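Local coordinates for protein tengpin (Thermoanaerobacter tengcongensis, PDB 2VH4) that probably inhibits serine proteases as a member of the serpin family, and here adopts a latent conformation in a loop C-sheet polymer, at residues K36-I41 / F274-T279; N312-E317 / G345-F350; S207-Y212 / I219-P224. All blocks are in the same frame, centred on the assembly; numbering follows the deposited sequence.

Interaction 1 (K36-I41 / F274-T279)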
loop_
_atom_site.group_PDB
_atom_site.type_symbol
_atom_site.label_atom_id
_atom_site.label_comp_id
_atom_site.label_asym_id
_atom_site.label_seq_id
_atom_site.Cartn_x
_atom_site.Cartn_y
_atom_site.Cartn_z
ATOM N N LYS A 36 7.204 4.295 -15.049
ATOM C CA LYS A 36 7.553 2.901 -14.809
ATOM C C LYS A 36 6.464 1.967 -15.316
ATOM O O LYS A 36 5.287 2.099 -14.958
ATOM C CB LYS A 36 7.826 2.664 -13.328
ATOM C CG LYS A 36 9.098 3.337 -12.818
ATOM C CD LYS A 36 8.996 3.581 -11.318
ATOM C CE LYS A 36 10.318 4.001 -10.714
ATOM N NZ LYS A 36 10.164 4.327 -9.268
ATOM N N GLU A 37 6.874 1.037 -16.172
ATOM C CA GLU A 37 5.984 0.061 -16.770
ATOM C C GLU A 37 5.475 -0.895 -15.685
ATOM O O GLU A 37 4.267 -1.116 -15.559
ATOM C CB GLU A 37 6.728 -0.690 -17.879
ATOM C CG GLU A 37 5.869 -1.596 -18.736
ATOM C CD GLU A 37 6.671 -2.268 -19.842
ATOM O OE1 GLU A 37 6.886 -1.634 -20.901
ATOM O OE2 GLU A 37 7.085 -3.431 -19.650
ATOM N N ASN A 38 6.398 -1.450 -14.904
ATOM C CA ASN A 38 6.029 -2.237 -13.731
ATOM C C ASN A 38 5.899 -1.331 -12.512
ATOM O O ASN A 38 6.847 -0.627 -12.145
ATOM C CB ASN A 38 7.053 -3.348 -13.452
ATOM C CG ASN A 38 7.093 -4.416 -14.541
ATOM O OD1 ASN A 38 6.110 -4.667 -15.235
ATOM N ND2 ASN A 38 8.242 -5.065 -14.677
ATOM N N SER A 39 4.720 -1.334 -11.901
ATOM C CA SER A 39 4.506 -0.618 -10.638
ATOM C C SER A 39 3.574 -1.395 -9.715
ATOM O O SER A 39 2.796 -2.223 -10.175
ATOM C CB SER A 39 3.992 0.809 -10.883
ATOM O OG SER A 39 2.644 0.811 -11.273
ATOM N N LEU A 40 3.670 -1.137 -8.415
ATOM C CA LEU A 40 2.839 -1.823 -7.431
ATOM C C LEU A 40 2.775 -1.040 -6.134
ATOM O O LEU A 40 3.803 -0.707 -5.545
ATOM C CB LEU A 40 3.359 -3.242 -7.152
ATOM C CG LEU A 40 2.621 -4.057 -6.083
ATOM C CD1 LEU A 40 1.243 -4.498 -6.564
ATOM C CD2 LEU A 40 3.452 -5.260 -5.666
ATOM N N ILE A 41 1.558 -0.741 -5.698
ATOM C CA ILE A 41 1.352 -0.090 -4.417
ATOM C C ILE A 41 0.428 -0.929 -3.539
ATOM O O ILE A 41 -0.388 -1.712 -4.038
ATOM C CB ILE A 41 0.844 1.376 -4.567
ATOM C CG1 ILE A 41 -0.581 1.426 -5.119
ATOM C CG2 ILE A 41 1.783 2.191 -5.459
ATOM C CD1 ILE A 41 -1.334 2.674 -4.719
ATOM N N PHE A 274 4.478 -12.511 -13.932
ATOM C CA PHE A 274 5.400 -11.414 -13.622
ATOM C C PHE A 274 5.941 -11.451 -12.208
ATOM O O PHE A 274 5.279 -11.918 -11.276
ATOM C CB PHE A 274 4.795 -10.038 -13.934
ATOM C CG PHE A 274 3.473 -9.764 -13.257
ATOM C CD1 PHE A 274 3.425 -9.226 -11.974
ATOM C CD2 PHE A 274 2.272 -9.999 -13.927
ATOM C CE1 PHE A 274 2.200 -8.948 -11.356
ATOM C CE2 PHE A 274 1.041 -9.725 -13.313
ATOM C CZ PHE A 274 1.011 -9.199 -12.024
ATOM N N LYS A 275 7.168 -10.959 -12.075
ATOM C CA LYS A 275 7.851 -10.880 -10.800
ATOM C C LYS A 275 8.750 -9.651 -10.805
ATOM O O LYS A 275 9.655 -9.550 -11.636
ATOM C CB LYS A 275 8.680 -12.146 -10.551
ATOM C CG LYS A 275 9.549 -12.078 -9.310
ATOM C CD LYS A 275 10.320 -13.370 -9.091
ATOM C CE LYS A 275 11.283 -13.243 -7.928
ATOM N NZ LYS A 275 12.524 -12.516 -8.335
ATOM N N TYR A 276 8.504 -8.726 -9.880
ATOM C CA TYR A 276 9.340 -7.533 -9.774
ATOM C C TYR A 276 9.304 -6.869 -8.400
ATOM O O TYR A 276 8.447 -7.172 -7.569
ATOM C CB TYR A 276 8.984 -6.507 -10.872
ATOM C CG TYR A 276 7.542 -6.031 -10.853
ATOM C CD1 TYR A 276 7.153 -4.946 -10.058
ATOM C CD2 TYR A 276 6.569 -6.662 -11.634
ATOM C CE1 TYR A 276 5.844 -4.507 -10.035
ATOM C CE2 TYR A 276 5.258 -6.231 -11.617
ATOM C CZ TYR A 276 4.902 -5.151 -10.818
ATOM O OH TYR A 276 3.596 -4.720 -10.805
ATOM N N GLU A 277 10.260 -5.966 -8.185
ATOM C CA GLU A 277 10.275 -5.062 -7.040
ATOM C C GLU A 277 10.019 -3.647 -7.534
ATOM O O GLU A 277 10.308 -3.323 -8.692
ATOM C CB GLU A 277 11.623 -5.110 -6.331
ATOM C CG GLU A 277 11.970 -6.464 -5.743
ATOM C CD GLU A 277 13.414 -6.550 -5.309
ATOM O OE1 GLU A 277 14.237 -5.761 -5.825
ATOM O OE2 GLU A 277 13.728 -7.409 -4.454
ATOM N N TYR A 278 9.486 -2.811 -6.645
ATOM C CA TYR A 278 9.121 -1.436 -6.966
ATOM C C TYR A 278 9.347 -0.543 -5.757
ATOM O O TYR A 278 9.079 -0.938 -4.620
ATOM C CB TYR A 278 7.660 -1.387 -7.400
ATOM C CG TYR A 278 7.117 -0.034 -7.797
ATOM C CD1 TYR A 278 7.467 0.556 -9.015
ATOM C CD2 TYR A 278 6.212 0.637 -6.981
ATOM C CE1 TYR A 278 6.944 1.792 -9.392
ATOM C CE2 TYR A 278 5.685 1.877 -7.353
ATOM C CZ TYR A 278 6.057 2.442 -8.555
ATOM O OH TYR A 278 5.537 3.660 -8.926
ATOM N N THR A 279 9.853 0.659 -6.015
ATOM C CA THR A 279 10.049 1.664 -4.975
ATOM C C THR A 279 9.421 2.976 -5.425
ATOM O O THR A 279 9.633 3.415 -6.556
ATOM C CB THR A 279 11.551 1.877 -4.660
ATOM O OG1 THR A 279 12.154 0.624 -4.309
ATOM C CG2 THR A 279 11.734 2.828 -3.502
#

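Interaction 2 (N312-E317 / G345-F350)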
loop_
_atom_site.group_PDB
_atom_site.type_symbol
_atom_site.label_atom_id
_atom_site.label_comp_id
_atom_site.label_asym_id
_atom_site.label_seq_id
_atom_site.Cartn_x
_atom_site.Cartn_y
_atom_site.Cartn_z
ATOM N N ASN A 312 11.736 21.935 14.363
ATOM C CA ASN A 312 10.385 21.518 14.026
ATOM C C ASN A 312 10.383 20.191 13.269
ATOM O O ASN A 312 11.064 20.044 12.245
ATOM C CB ASN A 312 9.650 22.590 13.225
ATOM C CG ASN A 312 8.158 22.305 13.099
ATOM O OD1 ASN A 312 7.634 22.148 11.994
ATOM N ND2 ASN A 312 7.470 22.232 14.236
ATOM N N LEU A 313 9.618 19.235 13.790
ATOM C CA LEU A 313 9.538 17.900 13.209
ATOM C C LEU A 313 8.568 17.858 12.026
ATOM O O LEU A 313 7.483 18.440 12.072
ATOM C CB LEU A 313 9.121 16.871 14.272
ATOM C CG LEU A 313 9.981 16.734 15.537
ATOM C CD1 LEU A 313 9.330 15.772 16.513
ATOM C CD2 LEU A 313 11.412 16.299 15.221
ATOM N N TYR A 314 8.973 17.154 10.973
ATOM C CA TYR A 314 8.172 17.024 9.755
ATOM C C TYR A 314 8.500 15.704 9.068
ATOM O O TYR A 314 9.505 15.075 9.393
ATOM C CB TYR A 314 8.439 18.209 8.809
ATOM C CG TYR A 314 9.794 18.170 8.135
ATOM C CD1 TYR A 314 9.945 17.585 6.873
ATOM C CD2 TYR A 314 10.926 18.723 8.751
ATOM C CE1 TYR A 314 11.177 17.536 6.247
ATOM C CE2 TYR A 314 12.174 18.684 8.126
ATOM C CZ TYR A 314 12.289 18.085 6.873
ATOM O OH TYR A 314 13.506 18.026 6.235
ATOM N N ILE A 315 7.649 15.289 8.129
ATOM C CA ILE A 315 7.910 14.101 7.315
ATOM C C ILE A 315 8.841 14.462 6.158
ATOM O O ILE A 315 8.470 15.263 5.291
ATOM C CB ILE A 315 6.610 13.478 6.733
ATOM C CG1 ILE A 315 5.558 13.251 7.826
ATOM C CG2 ILE A 315 6.921 12.171 5.993
ATOM C CD1 ILE A 315 4.224 12.695 7.322
ATOM N N SER A 316 10.045 13.882 6.153
ATOM C CA SER A 316 10.980 14.063 5.040
ATOM C C SER A 316 10.649 13.119 3.897
ATOM O O SER A 316 10.806 13.478 2.730
ATOM C CB SER A 316 12.430 13.862 5.477
ATOM O OG SER A 316 12.606 12.593 6.079
ATOM N N GLU A 317 10.214 11.905 4.227
ATOM C CA GLU A 317 9.700 10.992 3.205
ATOM C C GLU A 317 8.778 9.893 3.705
ATOM O O GLU A 317 8.862 9.433 4.850
ATOM C CB GLU A 317 10.808 10.420 2.290
ATOM C CG GLU A 317 11.617 9.247 2.829
ATOM C CD GLU A 317 12.576 8.648 1.780
ATOM O OE1 GLU A 317 12.477 9.005 0.584
ATOM O OE2 GLU A 317 13.431 7.811 2.152
ATOM N N GLY A 345 16.463 20.260 7.225
ATOM C CA GLY A 345 16.555 20.061 5.788
ATOM C C GLY A 345 15.225 20.184 5.079
ATOM O O GLY A 345 14.219 20.566 5.683
ATOM N N ILE A 346 15.227 19.845 3.791
ATOM C CA ILE A 346 14.047 19.953 2.942
ATOM C C ILE A 346 14.101 18.902 1.819
ATOM O O ILE A 346 15.108 18.802 1.111
ATOM C CB ILE A 346 13.877 21.412 2.378
ATOM C CG1 ILE A 346 12.604 21.556 1.533
ATOM C CG2 ILE A 346 15.106 21.868 1.592
ATOM C CD1 ILE A 346 11.386 21.975 2.315
ATOM N N PRO A 347 13.027 18.102 1.667
ATOM C CA PRO A 347 12.980 17.113 0.583
ATOM C C PRO A 347 12.957 17.763 -0.801
ATOM O O PRO A 347 12.409 18.854 -0.961
ATOM C CB PRO A 347 11.654 16.370 0.831
ATOM C CG PRO A 347 11.257 16.699 2.230
ATOM C CD PRO A 347 11.811 18.066 2.498
ATOM N N VAL A 348 13.572 17.101 -1.779
ATOM C CA VAL A 348 13.441 17.479 -3.190
ATOM C C VAL A 348 12.994 16.247 -3.983
ATOM O O VAL A 348 13.590 15.175 -3.867
ATOM C CB VAL A 348 14.748 18.092 -3.774
ATOM C CG1 VAL A 348 14.605 18.375 -5.257
ATOM C CG2 VAL A 348 15.099 19.379 -3.054
ATOM N N ASN A 349 11.934 16.408 -4.770
ATOM C CA ASN A 349 11.319 15.299 -5.494
ATOM C C ASN A 349 11.054 15.636 -6.961
ATOM O O ASN A 349 10.691 16.771 -7.286
ATOM C CB ASN A 349 10.000 14.887 -4.820
ATOM C CG ASN A 349 10.158 14.582 -3.330
ATOM O OD1 ASN A 349 9.801 15.404 -2.472
ATOM N ND2 ASN A 349 10.692 13.400 -3.017
ATOM N N PHE A 350 11.264 14.652 -7.839
ATOM C CA PHE A 350 10.823 14.725 -9.234
ATOM C C PHE A 350 9.736 13.677 -9.440
ATOM O O PHE A 350 9.669 12.691 -8.699
ATOM C CB PHE A 350 11.962 14.463 -10.230
ATOM C CG PHE A 350 13.163 15.354 -10.056
ATOM C CD1 PHE A 350 13.042 16.654 -9.559
ATOM C CD2 PHE A 350 14.423 14.902 -10.435
ATOM C CE1 PHE A 350 14.159 17.471 -9.410
ATOM C CE2 PHE A 350 15.548 15.712 -10.294
ATOM C CZ PHE A 350 15.416 17.000 -9.778
#

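Interaction 3 (S207-Y212 / I219-P224). Unlike the reference sequence in segment 219-224: Ile219 (reference Val).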
loop_
_atom_site.group_PDB
_atom_site.type_symbol
_atom_site.label_atom_id
_atom_site.label_comp_id
_atom_site.label_asym_id
_atom_site.label_seq_id
_atom_site.Cartn_x
_atom_site.Cartn_y
_atom_site.Cartn_z
ATOM N N SER A 207 -6.646 -19.546 -18.683
ATOM C CA SER A 207 -7.633 -20.174 -17.822
ATOM C C SER A 207 -9.051 -19.870 -18.294
ATOM O O SER A 207 -9.289 -18.891 -19.004
ATOM C CB SER A 207 -7.469 -19.663 -16.391
ATOM O OG SER A 207 -7.886 -18.308 -16.299
ATOM N N GLU A 208 -9.991 -20.715 -17.890
ATOM C CA GLU A 208 -11.398 -20.374 -17.973
ATOM C C GLU A 208 -11.769 -19.759 -16.634
ATOM O O GLU A 208 -11.548 -20.369 -15.584
ATOM C CB GLU A 208 -12.251 -21.611 -18.266
ATOM C CG GLU A 208 -11.904 -22.306 -19.593
ATOM C CD GLU A 208 -13.095 -22.999 -20.248
ATOM O OE1 GLU A 208 -14.252 -22.624 -19.954
ATOM O OE2 GLU A 208 -12.869 -23.912 -21.074
ATOM N N GLU A 209 -12.286 -18.533 -16.674
ATOM C CA GLU A 209 -12.729 -17.840 -15.470
ATOM C C GLU A 209 -14.228 -17.580 -15.526
ATOM O O GLU A 209 -14.826 -17.621 -16.603
ATOM C CB GLU A 209 -11.957 -16.533 -15.284
ATOM C CG GLU A 209 -10.463 -16.711 -15.055
ATOM C CD GLU A 209 -10.143 -17.687 -13.926
ATOM O OE1 GLU A 209 -10.738 -17.591 -12.829
ATOM O OE2 GLU A 209 -9.291 -18.562 -14.140
ATOM N N ASN A 210 -14.836 -17.313 -14.372
ATOM C CA ASN A 210 -16.293 -17.162 -14.309
ATOM C C ASN A 210 -16.823 -15.833 -13.790
ATOM O O ASN A 210 -18.021 -15.688 -13.561
ATOM C CB ASN A 210 -16.923 -18.329 -13.553
ATOM C CG ASN A 210 -17.350 -19.443 -14.479
ATOM O OD1 ASN A 210 -18.350 -19.327 -15.192
ATOM N ND2 ASN A 210 -16.591 -20.531 -14.481
ATOM N N LEU A 211 -15.929 -14.869 -13.617
ATOM C CA LEU A 211 -16.316 -13.518 -13.253
ATOM C C LEU A 211 -15.755 -12.566 -14.293
ATOM O O LEU A 211 -14.543 -12.488 -14.488
ATOM C CB LEU A 211 -15.820 -13.163 -11.846
ATOM C CG LEU A 211 -16.498 -13.883 -10.673
ATOM C CD1 LEU A 211 -15.682 -13.724 -9.404
ATOM C CD2 LEU A 211 -17.920 -13.384 -10.445
ATOM N N TYR A 212 -16.645 -11.853 -14.973
ATOM C CA TYR A 212 -16.247 -10.990 -16.077
ATOM C C TYR A 212 -16.591 -9.523 -15.801
ATOM O O TYR A 212 -17.760 -9.171 -15.602
ATOM C CB TYR A 212 -16.876 -11.502 -17.378
ATOM C CG TYR A 212 -16.753 -10.585 -18.575
ATOM C CD1 TYR A 212 -15.510 -10.309 -19.153
ATOM C CD2 TYR A 212 -17.886 -10.024 -19.149
ATOM C CE1 TYR A 212 -15.404 -9.475 -20.262
ATOM C CE2 TYR A 212 -17.793 -9.198 -20.255
ATOM C CZ TYR A 212 -16.555 -8.927 -20.805
ATOM O OH TYR A 212 -16.485 -8.105 -21.905
ATOM N N ILE A 219 -12.449 -3.808 -19.897
ATOM C CA ILE A 219 -12.806 -5.218 -19.805
ATOM C C ILE A 219 -11.935 -5.857 -18.717
ATOM O O ILE A 219 -10.873 -5.326 -18.383
ATOM C CB ILE A 219 -12.661 -5.904 -21.191
ATOM C CG1 ILE A 219 -14.032 -6.301 -21.724
ATOM C CG2 ILE A 219 -11.773 -7.134 -21.149
ATOM C CD1 ILE A 219 -14.798 -5.174 -22.344
ATOM N N GLY A 220 -12.386 -6.965 -18.137
ATOM C CA GLY A 220 -11.576 -7.639 -17.122
ATOM C C GLY A 220 -12.146 -8.941 -16.603
ATOM O O GLY A 220 -13.183 -9.416 -17.084
ATOM N N PHE A 221 -11.447 -9.515 -15.623
ATOM C CA PHE A 221 -11.908 -10.711 -14.931
ATOM C C PHE A 221 -11.431 -10.758 -13.491
ATOM O O PHE A 221 -10.517 -10.038 -13.103
ATOM C CB PHE A 221 -11.494 -11.988 -15.675
ATOM C CG PHE A 221 -10.009 -12.236 -15.700
ATOM C CD1 PHE A 221 -9.395 -12.984 -14.691
ATOM C CD2 PHE A 221 -9.223 -11.745 -16.742
ATOM C CE1 PHE A 221 -8.024 -13.222 -14.713
ATOM C CE2 PHE A 221 -7.848 -11.979 -16.771
ATOM C CZ PHE A 221 -7.252 -12.719 -15.758
ATOM N N VAL A 222 -12.069 -11.612 -12.701
ATOM C CA VAL A 222 -11.673 -11.842 -11.326
ATOM C C VAL A 222 -11.353 -13.332 -11.143
ATOM O O VAL A 222 -12.161 -14.196 -11.495
ATOM C CB VAL A 222 -12.768 -11.393 -10.340
ATOM C CG1 VAL A 222 -12.261 -11.478 -8.912
ATOM C CG2 VAL A 222 -13.214 -9.965 -10.647
ATOM N N LYS A 223 -10.164 -13.623 -10.618
ATOM C CA LYS A 223 -9.747 -15.001 -10.372
ATOM C C LYS A 223 -9.527 -15.239 -8.878
ATOM O O LYS A 223 -8.724 -14.555 -8.250
ATOM C CB LYS A 223 -8.488 -15.342 -11.175
ATOM C CG LYS A 223 -8.022 -16.771 -11.001
ATOM C CD LYS A 223 -6.891 -17.125 -11.957
ATOM C CE LYS A 223 -6.466 -18.582 -11.798
ATOM N NZ LYS A 223 -7.570 -19.556 -12.003
ATOM N N PRO A 224 -10.245 -16.210 -8.301
ATOM C CA PRO A 224 -10.168 -16.387 -6.852
ATOM C C PRO A 224 -8.934 -17.156 -6.383
ATOM O O PRO A 224 -8.440 -18.054 -7.082
ATOM C CB PRO A 224 -11.435 -17.174 -6.536
ATOM C CG PRO A 224 -11.700 -17.954 -7.767
ATOM C CD PRO A 224 -11.169 -17.170 -8.930
HETATM O O HOH W 1 -13.360 -16.951 -12.034
#

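Interaction 1 (K36-I41 / F274-T279)
Sheet A of the serpin fold meets sheet B here: Asn38, Ser39 and Leu40, at the start of the short strand that runs into helix 43-54, cross over Tyr276 and Tyr278 of strand 263-281. The two strand axes pass 6.5 Å apart at 66°, so side chains rather than paired backbones make the join. Asn38 lies over the Tyr276 ring, with its CB above the ring centre (3.5 Å to the centroid) and its amide stacked only 9° from parallel. At the far end of that ring Tyr276 OH donates to Ser39 O over 2.7 Å, arriving from well above the carbonyl plane. Tyr276 can stand up this way because chi1 of 59° puts CG between its backbone N and carbonyl carbon. One face of Tyr278 takes the backbone of the crossing strand, with Ser39 CA 3.7 Å from the ring centroid and Leu40 N near the ring's rim. Ser39 OG turns elsewhere, to Thr376 OG1 on strand 371-377, which pairs with strand 39-41. At the exposed border the extended Lys36 chain passes Tyr278, CD lying 3.3 Å from CE1, and ends with NZ in a weak hydrogen bond to Thr279 O at 2.9 Å.

Interaction 2 (N312-E317 / G345-F350)
Tyr314 brings the outer half of its ring up against the extended loop Gly345-Pro347: CE1 lies 3.8 Å from Pro347 CD, and the phenol oxygen reaches past the proline to Gly345. The two side chains approach from opposite directions and meet obliquely, neither squarely on a ring face nor at its edge. Tyr314 OH sits 2.7 Å from Gly345 O but lies side-on to that carbonyl, at a C=O...O angle of about 91°. Its hydrogen bond goes to Ala344 O. Ile346 N, at 3.5 Å from Tyr314 OH, is badly angled for bonding. The side chain of Ile346 starts away from the strand, so the proline that follows does the packing. Its ring leans on the backbone of Ser316, Pro347 CG coming within 3.3 Å of Ser316 O and Pro347 CB within 3.6 Å of that same oxygen. This carbonyl already has a polar partner, Asn283 ND2, and Pro347 also touches Asn283.

Ser316 has phi/psi of -82°/-36°, a kink in an otherwise extended strand, and both it and Glu317 bond to the backbone of Asp340, as in a classic beta bulge. The Tyr314 ring also touches Pro297 and Ala300. Val348, Asn349 and Phe350, at least partly exposed within this chain, contact a neighbouring molecule in the crystal, possibly as part of the polymer.

Strand 330-342, antiparallel to strand 314-326, is the reactive-centre loop inserted into sheet A. Residues 345-350 follow its C-terminal end, and this stretch probably corresponds to the first strand of sheet C in an active serpin. A connection of this kind, drawn off sheet C and run back along the side of the molecule, is the mark of the latent serpin conformation.

Interaction 3 (S207-Y212 / I219-P224)
Glu209 and Lys223 form the tight half of this contact, a largely buried salt bridge with OE2 2.9 Å from NZ. Lys223 NZ meets OE2 on its syn side, 27° out of the carboxylate plane, while Ser207 OG donates to the anti lone pair of that same oxygen over 2.6 Å. The other oxygen is also provided for: a water donates to Glu209 OE1, again to Val222 O, and accepts from Asn210 N, tying the corner at Asn210 to the opposite strand. Such a set of donors probably favours an ionised carboxylate. The lysine runs out straight from CB to CE and bends only at its end (chi4 57°), so its methylenes cross the carboxylate nearly at a right angle, CG 3.4 Å from Glu209 OE1, before NZ turns to OE2. Glu209 CG also rests 3.9 Å from Phe221 CD1.

Past the corner the contact becomes a beta hairpin. Val222 N donates to Leu211 O with an N-H...O angle of 155°, Leu211 CB touches Val222 CB at 3.8 Å, and Tyr212 faces Phe221 as an antiparallel non-hydrogen-bonded pair. The outer edge is looser in having few polar bonds: the Tyr212 ring passes obliquely by the exposed Ile219, although OH comes within 3.1 Å of CG1. Both residues also touch a crystal neighbour.

In serpin terms the chain leaves sheet C at Asn210 and enters the first two strands of sheet B. Strand 263-281 borders both strands 199-209 and 211-214, and Phe221 packs on its Ala269. Strand 218-224 lies between strand 211-214 and strand 230-237, whose Ala234 touches Phe221, while the loop after strand 164-177 closes the buried end by giving Lys223 a bond to Thr180 O and a cation-pi contact with Tyr182.

How the interactions relate
Strand 263-281 is the common thread: it carries half of interaction 1, borders both strands of the 207-212 segment in interaction 3, and pairs with strand 314-326 of interaction 2. The centres of interactions 1 and 2 lie 24 Å apart and those of 1 and 3 are 22 Å apart, while interactions 2 and 3 are separated by 43 Å, on opposite sides of the chain's centre. Along the sequence interaction 3 falls between the two segments of interaction 1, and interaction 2 follows both. Because strand 263-281 runs from sheet C into sheet A, it physically connects the sheet C region at interaction 3 to the sheet that has taken up the reactive-centre loop.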